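Local coordinates for NAD nucleotidase (PDB 3ZTV), which degrades NAD to adenosine and nicotinamide riboside in the periplasm, acting as a zinc-dependent pyrophosphatase and 5'-nucleotidase, at residues F98-E110 / G157-G171. Residues are numbered along the deposited sequence; the frame is centred on the assembly and turned at random.
Sequences FTLGNHEFDAGNE and GLDTVNKTVNSSSPG. With ZN (zinc ion), chain B.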
ATOM      1  N   PHE A  98     -13.638  -7.360 -20.227  1.00  5.52           N
ATOM      2  CA  PHE A  98     -12.207  -7.368 -20.518  1.00  5.20           C
ATOM      3  C   PHE A  98     -11.549  -6.564 -19.406  1.00  5.31           C
ATOM      4  O   PHE A  98     -12.070  -5.507 -19.019  1.00  6.38           O
ATOM      5  CB  PHE A  98     -11.995  -6.658 -21.859  1.00  6.19           C
ATOM      6  CG  PHE A  98     -10.552  -6.350 -22.217  1.00  5.02           C
ATOM      7  CD1 PHE A  98      -9.611  -7.351 -22.397  1.00  5.53           C
ATOM      8  CD2 PHE A  98     -10.168  -5.034 -22.451  1.00  5.26           C
ATOM      9  CE1 PHE A  98      -8.301  -7.041 -22.757  1.00  6.05           C
ATOM     10  CE2 PHE A  98      -8.876  -4.729 -22.820  1.00  6.45           C
ATOM     11  CZ  PHE A  98      -7.944  -5.725 -22.985  1.00  6.43           C
ATOM     12  N   THR A  99     -10.426  -7.040 -18.875  1.00  4.19           N
ATOM     13  CA  THR A  99      -9.653  -6.229 -17.930  1.00  4.84           C
ATOM     14  C   THR A  99      -8.328  -5.800 -18.576  1.00  5.06           C
ATOM     15  O   THR A  99      -7.785  -6.495 -19.433  1.00  5.30           O
ATOM     16  CB  THR A  99      -9.433  -6.940 -16.556  1.00  5.19           C
ATOM     17  OG1 THR A  99      -9.182  -5.954 -15.545  1.00  4.96           O
ATOM     18  CG2 THR A  99      -8.274  -7.911 -16.619  1.00  5.93           C
ATOM     19  N   LEU A 100      -7.832  -4.640 -18.167  1.00  4.92           N
ATOM     20  CA  LEU A 100      -6.546  -4.162 -18.671  1.00  5.28           C
ATOM     21  C   LEU A 100      -5.374  -5.001 -18.182  1.00  5.83           C
ATOM     22  O   LEU A 100      -5.297  -5.340 -16.997  1.00  5.63           O
ATOM     23  CB  LEU A 100      -6.327  -2.697 -18.265  1.00  5.96           C
ATOM     24  CG  LEU A 100      -7.393  -1.687 -18.678  1.00  5.49           C
ATOM     25  CD1 LEU A 100      -7.071  -0.332 -18.068  1.00  6.32           C
ATOM     26  CD2 LEU A 100      -7.471  -1.608 -20.202  1.00  6.93           C
ATOM     27  N   GLY A 101      -4.476  -5.335 -19.104  1.00  5.44           N
ATOM     28  CA  GLY A 101      -3.200  -5.919 -18.750  1.00  5.70           C
ATOM     29  C   GLY A 101      -2.090  -4.886 -18.721  1.00  5.17           C
ATOM     30  O   GLY A 101      -2.347  -3.662 -18.655  1.00  6.47           O
ATOM     31  N   ASN A 102      -0.853  -5.372 -18.744  1.00  5.17           N
ATOM     32  CA  ASN A 102       0.300  -4.486 -18.736  1.00  5.42           C
ATOM     33  C   ASN A 102       0.624  -3.974 -20.127  1.00  5.40           C
ATOM     34  O   ASN A 102       0.945  -2.792 -20.306  1.00  5.99           O
ATOM     35  CB  ASN A 102       1.541  -5.112 -18.071  1.00  5.98           C
ATOM     36  CG  ASN A 102       1.925  -6.458 -18.661  1.00  4.47           C
ATOM     37  OD1 ASN A 102       1.083  -7.322 -18.827  1.00  5.64           O
ATOM     38  ND2 ASN A 102       3.198  -6.645 -18.956  1.00  7.69           N
ATOM     39  N   HIS A 103       0.518  -4.831 -21.132  1.00  5.05           N
ATOM     40  CA  HIS A 103       0.876  -4.423 -22.489  1.00  4.44           C
ATOM     41  C   HIS A 103      -0.139  -3.483 -23.124  1.00  5.40           C
ATOM     42  O   HIS A 103       0.157  -2.841 -24.130  1.00  6.24           O
ATOM     43  CB  HIS A 103       1.136  -5.637 -23.379  1.00  6.26           C
ATOM     44  CG  HIS A 103       2.450  -6.293 -23.116  1.00  5.70           C
ATOM     45  ND1 HIS A 103       2.601  -7.345 -22.246  1.00  7.91           N
ATOM     46  CD2 HIS A 103       3.681  -6.045 -23.620  1.00  6.10           C
ATOM     47  CE1 HIS A 103       3.866  -7.724 -22.227  1.00  4.11           C
ATOM     48  NE2 HIS A 103       4.545  -6.941 -23.045  1.00 10.41           N
ATOM     49  N   GLU A 104      -1.321  -3.366 -22.531  1.00  5.26           N
ATOM     50  CA  GLU A 104      -2.286  -2.383 -22.997  1.00  6.31           C
ATOM     51  C   GLU A 104      -1.711  -0.958 -22.967  1.00  6.24           C
ATOM     52  O   GLU A 104      -2.201  -0.083 -23.681  1.00  6.60           O
ATOM     53  CB  GLU A 104      -3.579  -2.464 -22.177  1.00  7.12           C
ATOM     54  CG  GLU A 104      -4.675  -3.333 -22.814  1.00  7.47           C
ATOM     55  CD  GLU A 104      -4.352  -4.815 -22.841  1.00  6.53           C
ATOM     56  OE1 GLU A 104      -3.989  -5.366 -21.784  1.00  6.87           O
ATOM     57  OE2 GLU A 104      -4.475  -5.449 -23.907  1.00  7.86           O
ATOM     58  N   PHE A 105      -0.667  -0.734 -22.165  1.00  5.68           N
ATOM     59  CA  PHE A 105      -0.038   0.584 -22.060  1.00  6.31           C
ATOM     60  C   PHE A 105       1.286   0.722 -22.837  1.00  7.56           C
ATOM     61  O   PHE A 105       1.959   1.748 -22.715  1.00  9.09           O
ATOM     62  CB  PHE A 105       0.170   0.951 -20.581  1.00  7.33           C
ATOM     63  CG  PHE A 105      -1.108   1.262 -19.857  1.00  6.37           C
ATOM     64  CD1 PHE A 105      -1.677   2.522 -19.945  1.00  7.67           C
ATOM     65  CD2 PHE A 105      -1.752   0.293 -19.095  1.00  6.46           C
ATOM     66  CE1 PHE A 105      -2.861   2.820 -19.281  1.00  7.45           C
ATOM     67  CE2 PHE A 105      -2.938   0.583 -18.432  1.00  6.82           C
ATOM     68  CZ  PHE A 105      -3.486   1.850 -18.521  1.00  6.76           C
ATOM     69  N   ASP A 106       1.658  -0.286 -23.632  1.00  6.84           N
ATOM     70  CA  ASP A 106       2.957  -0.265 -24.330  1.00  8.94           C
ATOM     71  C   ASP A 106       3.156   0.925 -25.274  1.00  9.84           C
ATOM     72  O   ASP A 106       4.291   1.366 -25.475  1.00 11.33           O
ATOM     73  CB  ASP A 106       3.172  -1.552 -25.127  1.00  9.11           C
ATOM     74  CG  ASP A 106       3.660  -2.709 -24.269  1.00  8.02           C
ATOM     75  OD1 ASP A 106       3.693  -2.586 -23.012  1.00  9.12           O
ATOM     76  OD2 ASP A 106       3.996  -3.753 -24.865  1.00  8.16           O
ATOM     77  N   ALA A 107       2.069   1.417 -25.862  1.00  8.13           N
ATOM     78  CA  ALA A 107       2.127   2.570 -26.759  1.00  7.90           C
ATOM     79  C   ALA A 107       1.507   3.803 -26.095  1.00  9.43           C
ATOM     80  O   ALA A 107       0.929   4.664 -26.761  1.00  9.05           O
ATOM     81  CB  ALA A 107       1.449   2.244 -28.100  1.00 10.40           C
ATOM     82  N   GLY A 108       1.621   3.875 -24.771  1.00  8.84           N
ATOM     83  CA  GLY A 108       1.129   5.024 -24.033  1.00  8.96           C
ATOM     84  C   GLY A 108      -0.378   5.083 -23.920  1.00  7.61           C
ATOM     85  O   GLY A 108      -1.081   4.178 -24.371  1.00  8.04           O
ATOM     86  N   ASN A 109      -0.889   6.148 -23.312  1.00  7.43           N
ATOM     87  CA  ASN A 109      -2.329   6.318 -23.215  1.00  9.51           C
ATOM     88  C   ASN A 109      -2.941   6.406 -24.603  1.00  8.78           C
ATOM     89  O   ASN A 109      -4.067   5.964 -24.841  1.00  8.12           O
ATOM     90  CB  ASN A 109      -2.673   7.583 -22.432  1.00  9.39           C
ATOM     91  CG  ASN A 109      -2.304   7.497 -20.959  1.00  8.49           C
ATOM     92  OD1 ASN A 109      -1.752   6.509 -20.484  1.00  8.35           O
ATOM     93  ND2 ASN A 109      -2.604   8.566 -20.228  1.00  9.24           N
ATOM     94  N   GLU A 110      -2.186   7.024 -25.511  1.00 10.42           N
ATOM     95  CA  GLU A 110      -2.591   7.188 -26.898  1.00 12.53           C
ATOM     96  C   GLU A 110      -2.861   5.833 -27.560  1.00  9.12           C
ATOM     97  O   GLU A 110      -3.887   5.636 -28.214  1.00  9.81           O
ATOM     98  CB  GLU A 110      -1.503   7.952 -27.662  1.00 13.17           C
ATOM     99  CG  GLU A 110      -1.273   9.396 -27.193  1.00 18.48           C
ATOM    100  CD  GLU A 110      -0.547   9.522 -25.850  1.00 19.68           C
ATOM    101  OE1 GLU A 110       0.133   8.567 -25.402  1.00 14.49           O
ATOM    102  OE2 GLU A 110      -0.647  10.613 -25.248  1.00 25.75           O
ATOM    103  N   GLY A 157     -12.309  -5.689 -11.801  1.00  4.81           N
ATOM    104  CA  GLY A 157     -11.124  -5.805 -12.634  1.00  5.01           C
ATOM    105  C   GLY A 157      -9.869  -5.411 -11.875  1.00  3.99           C
ATOM    106  O   GLY A 157      -9.939  -4.596 -10.950  1.00  4.44           O
ATOM    107  N   LEU A 158      -8.713  -5.936 -12.278  1.00  4.11           N
ATOM    108  CA  LEU A 158      -7.456  -5.635 -11.589  1.00  4.19           C
ATOM    109  C   LEU A 158      -6.260  -5.810 -12.520  1.00  4.03           C
ATOM    110  O   LEU A 158      -6.224  -6.765 -13.304  1.00  4.58           O
ATOM    111  CB  LEU A 158      -7.289  -6.551 -10.362  1.00  5.17           C
ATOM    112  CG  LEU A 158      -6.409  -6.059  -9.204  1.00  4.59           C
ATOM    113  CD1 LEU A 158      -7.090  -4.943  -8.422  1.00  6.62           C
ATOM    114  CD2 LEU A 158      -6.071  -7.222  -8.263  1.00  5.60           C
ATOM    115  N   ASP A 159      -5.269  -4.928 -12.397  1.00  5.10           N
ATOM    116  CA  ASP A 159      -4.046  -5.007 -13.203  1.00  5.01           C
ATOM    117  C   ASP A 159      -2.813  -5.184 -12.338  1.00  4.54           C
ATOM    118  O   ASP A 159      -2.805  -4.844 -11.149  1.00  5.27           O
ATOM    119  CB  ASP A 159      -3.886  -3.721 -14.020  1.00  5.70           C
ATOM    120  CG  ASP A 159      -3.142  -3.918 -15.350  1.00  5.86           C
ATOM    121  OD1 ASP A 159      -2.504  -4.969 -15.598  1.00  5.39           O
ATOM    122  OD2 ASP A 159      -3.193  -2.963 -16.174  1.00  6.84           O
ATOM    123  N   THR A 160      -1.773  -5.747 -12.932  1.00  5.71           N
ATOM    124  CA  THR A 160      -0.461  -5.763 -12.318  1.00  5.98           C
ATOM    125  C   THR A 160       0.101  -4.334 -12.260  1.00  6.68           C
ATOM    126  O   THR A 160      -0.038  -3.558 -13.218  1.00  6.96           O
ATOM    127  CB  THR A 160       0.473  -6.732 -13.060  1.00  5.71           C
ATOM    128  OG1 THR A 160       1.694  -6.871 -12.321  1.00  7.67           O
ATOM    129  CG2 THR A 160       0.751  -6.298 -14.522  1.00  6.42           C
ATOM    130  N   VAL A 161       0.704  -3.964 -11.133  1.00  5.72           N
ATOM    131  CA  VAL A 161       1.123  -2.580 -10.895  1.00  6.73           C
ATOM    132  C   VAL A 161       2.565  -2.295 -11.326  1.00  7.14           C
ATOM    133  O   VAL A 161       2.789  -1.583 -12.314  1.00  6.94           O
ATOM    134  CB  VAL A 161       0.878  -2.144  -9.429  1.00  6.37           C
ATOM    135  CG1 VAL A 161       1.465  -0.765  -9.187  1.00  8.27           C
ATOM    136  CG2 VAL A 161      -0.622  -2.152  -9.125  1.00  7.19           C
ATOM    137  N   ASN A 162       3.540  -2.822 -10.591  1.00  7.99           N
ATOM    138  CA  ASN A 162       4.944  -2.510 -10.860  1.00  8.04           C
ATOM    139  C   ASN A 162       5.353  -2.816 -12.304  1.00  7.92           C
ATOM    140  O   ASN A 162       6.027  -2.023 -12.957  1.00  8.33           O
ATOM    141  CB  ASN A 162       5.873  -3.253  -9.891  1.00 10.92           C
ATOM    142  CG  ASN A 162       5.739  -2.777  -8.456  1.00 12.24           C
ATOM    143  OD1 ASN A 162       5.264  -1.676  -8.189  1.00 12.92           O
ATOM    144  ND2 ASN A 162       6.183  -3.610  -7.524  1.00 15.43           N
ATOM    145  N   LYS A 163       4.942  -3.971 -12.810  1.00  7.76           N
ATOM    146  CA  LYS A 163       5.296  -4.368 -14.167  1.00  7.66           C
ATOM    147  C   LYS A 163       4.782  -3.361 -15.209  1.00  6.91           C
ATOM    148  O   LYS A 163       5.476  -3.036 -16.182  1.00  7.56           O
ATOM    149  CB  LYS A 163       4.767  -5.776 -14.464  1.00  8.19           C
ATOM    150  CG  LYS A 163       5.114  -6.272 -15.857  1.00  8.56           C
ATOM    151  CD  LYS A 163       4.633  -7.697 -16.078  1.00  7.50           C
ATOM    152  CE  LYS A 163       5.424  -8.704 -15.251  1.00  7.64           C
ATOM    153  NZ  LYS A 163       5.112 -10.107 -15.673  1.00  8.33           N
ATOM    154  N   THR A 164       3.567  -2.859 -15.008  1.00  5.98           N
ATOM    155  CA  THR A 164       2.977  -1.890 -15.929  1.00  5.65           C
ATOM    156  C   THR A 164       3.681  -0.539 -15.826  1.00  7.65           C
ATOM    157  O   THR A 164       4.091   0.042 -16.839  1.00  7.29           O
ATOM    158  CB  THR A 164       1.458  -1.728 -15.693  1.00  6.43           C
ATOM    159  OG1 THR A 164       0.832  -3.010 -15.793  1.00  5.64           O
ATOM    160  CG2 THR A 164       0.839  -0.788 -16.731  1.00  6.67           C
ATOM    161  N   VAL A 165       3.831  -0.045 -14.604  1.00  7.29           N
ATOM    162  CA  VAL A 165       4.458   1.251 -14.373  1.00  7.93           C
ATOM    163  C   VAL A 165       5.906   1.264 -14.867  1.00  9.48           C
ATOM    164  O   VAL A 165       6.342   2.228 -15.511  1.00 10.33           O
ATOM    165  CB  VAL A 165       4.387   1.631 -12.875  1.00  7.58           C
ATOM    166  CG1 VAL A 165       5.276   2.842 -12.560  1.00 11.19           C
ATOM    167  CG2 VAL A 165       2.951   1.903 -12.479  1.00  9.55           C
ATOM    168  N   ASN A 166       6.633   0.190 -14.591  1.00 10.04           N
ATOM    169  CA  ASN A 166       8.064   0.134 -14.880  1.00 11.25           C
ATOM    170  C   ASN A 166       8.369  -0.286 -16.316  1.00 11.88           C
ATOM    171  O   ASN A 166       9.227   0.310 -16.976  1.00 13.72           O
ATOM    172  CB  ASN A 166       8.778  -0.814 -13.902  1.00 11.96           C
ATOM    173  CG  ASN A 166       8.779  -0.293 -12.468  1.00 12.94           C
ATOM    174  OD1 ASN A 166       8.717   0.915 -12.232  1.00 14.76           O
ATOM    175  ND2 ASN A 166       8.847  -1.209 -11.507  1.00 13.82           N
ATOM    176  N   SER A 167       7.662  -1.295 -16.815  1.00  9.54           N
ATOM    177  CA  SER A 167       8.024  -1.901 -18.095  1.00 10.70           C
ATOM    178  C   SER A 167       7.076  -1.593 -19.255  1.00 11.76           C
ATOM    179  O   SER A 167       7.321  -2.018 -20.389  1.00 12.24           O
ATOM    180  CB  SER A 167       8.169  -3.409 -17.947  1.00  9.68           C
ATOM    181  OG  SER A 167       9.135  -3.722 -16.960  1.00 11.36           O
ATOM    182  N   SER A 168       5.994  -0.873 -18.973  1.00  9.28           N
ATOM    183  CA  SER A 168       5.132  -0.340 -20.019  1.00  8.92           C
ATOM    184  C   SER A 168       5.164   1.180 -19.933  1.00  8.92           C
ATOM    185  O   SER A 168       5.997   1.737 -19.218  1.00 10.33           O
ATOM    186  CB  SER A 168       3.699  -0.864 -19.903  1.00  8.42           C
ATOM    187  OG  SER A 168       2.975  -0.611 -21.103  1.00  9.57           O
ATOM    188  N   SER A 169       4.262   1.850 -20.644  1.00  9.24           N
ATOM    189  CA  SER A 169       4.346   3.308 -20.766  1.00  8.91           C
ATOM    190  C   SER A 169       3.049   4.050 -20.421  1.00  8.42           C
ATOM    191  O   SER A 169       2.587   4.895 -21.197  1.00  9.63           O
ATOM    192  CB  SER A 169       4.824   3.710 -22.170  1.00 10.48           C
ATOM    193  OG  SER A 169       6.083   3.131 -22.457  1.00 13.16           O
ATOM    194  N   PRO A 170       2.459   3.758 -19.248  1.00  7.60           N
ATOM    195  CA  PRO A 170       1.268   4.543 -18.907  1.00  8.19           C
ATOM    196  C   PRO A 170       1.589   6.027 -18.692  1.00  9.47           C
ATOM    197  O   PRO A 170       2.669   6.375 -18.211  1.00 10.22           O
ATOM    198  CB  PRO A 170       0.812   3.913 -17.584  1.00  7.55           C
ATOM    199  CG  PRO A 170       2.057   3.407 -16.980  1.00  8.49           C
ATOM    200  CD  PRO A 170       2.844   2.858 -18.145  1.00  8.50           C
ATOM    201  N   GLY A 171       0.649   6.890 -19.042  1.00  9.03           N
ATOM    202  CA  GLY A 171       0.828   8.314 -18.821  1.00  9.62           C
ATOM    203  C   GLY A 171       0.777   8.675 -17.344  1.00 10.29           C
ATOM    204  O   GLY A 171       0.235   7.925 -16.527  1.00  9.59           O
TER
HETATM  205 ZN    ZN B1598       0.699  -9.324 -19.020  1.00  5.13          ZN
HETATM  206  O   HOH W   1       5.531  -4.001 -21.432  1.00 11.94           O
HETATM  207  O   HOH W   2       6.151   0.653 -23.317  1.00 16.83           O
HETATM  208  O   HOH W   3       1.866 -10.758 -19.801  1.00  5.46           O
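The GNHE metal-binding loop of the calcineurin-like phosphoesterase fold, where Asn102 binds zinc, rests on the end of strand 151-159 and on helix 162-167. Asn102 packs its CB against Thr164 OG1 at 3.2 Å and Thr160 CG2, while CG and CD of Lys163 pass the Asn102 side chain at a slant; Asp70 and Asp226 bind the same zinc, and Lys163 NZ forms a salt bridge to Asp226. With Asn102 CG between the backbone N and the carbonyl carbon (chi1 54°), the side chain reaches the metal while CB stays against the helix. At the end of strand 151-159, Asp159 OD2 comes within 2.7 Å of Gly101 O and also lies at the edge of the Phe105 ring. That ring meets Thr164 CG2 obliquely, and Pro170 CB comes to 3.7 Å from its CD1. Gly171 N donates a hydrogen bond to Asn109 OD1 (2.8 Å), from 45° above the carbonyl plane, and a water links Asp106 OD1 to Ser167 O. Phe105 O takes two bonds: Gly108 N closes the type I turn, and Ser169 N (3.1 Å), from the opposite face of the carbonyl plane, joins that turn to the chain after helix 162-167.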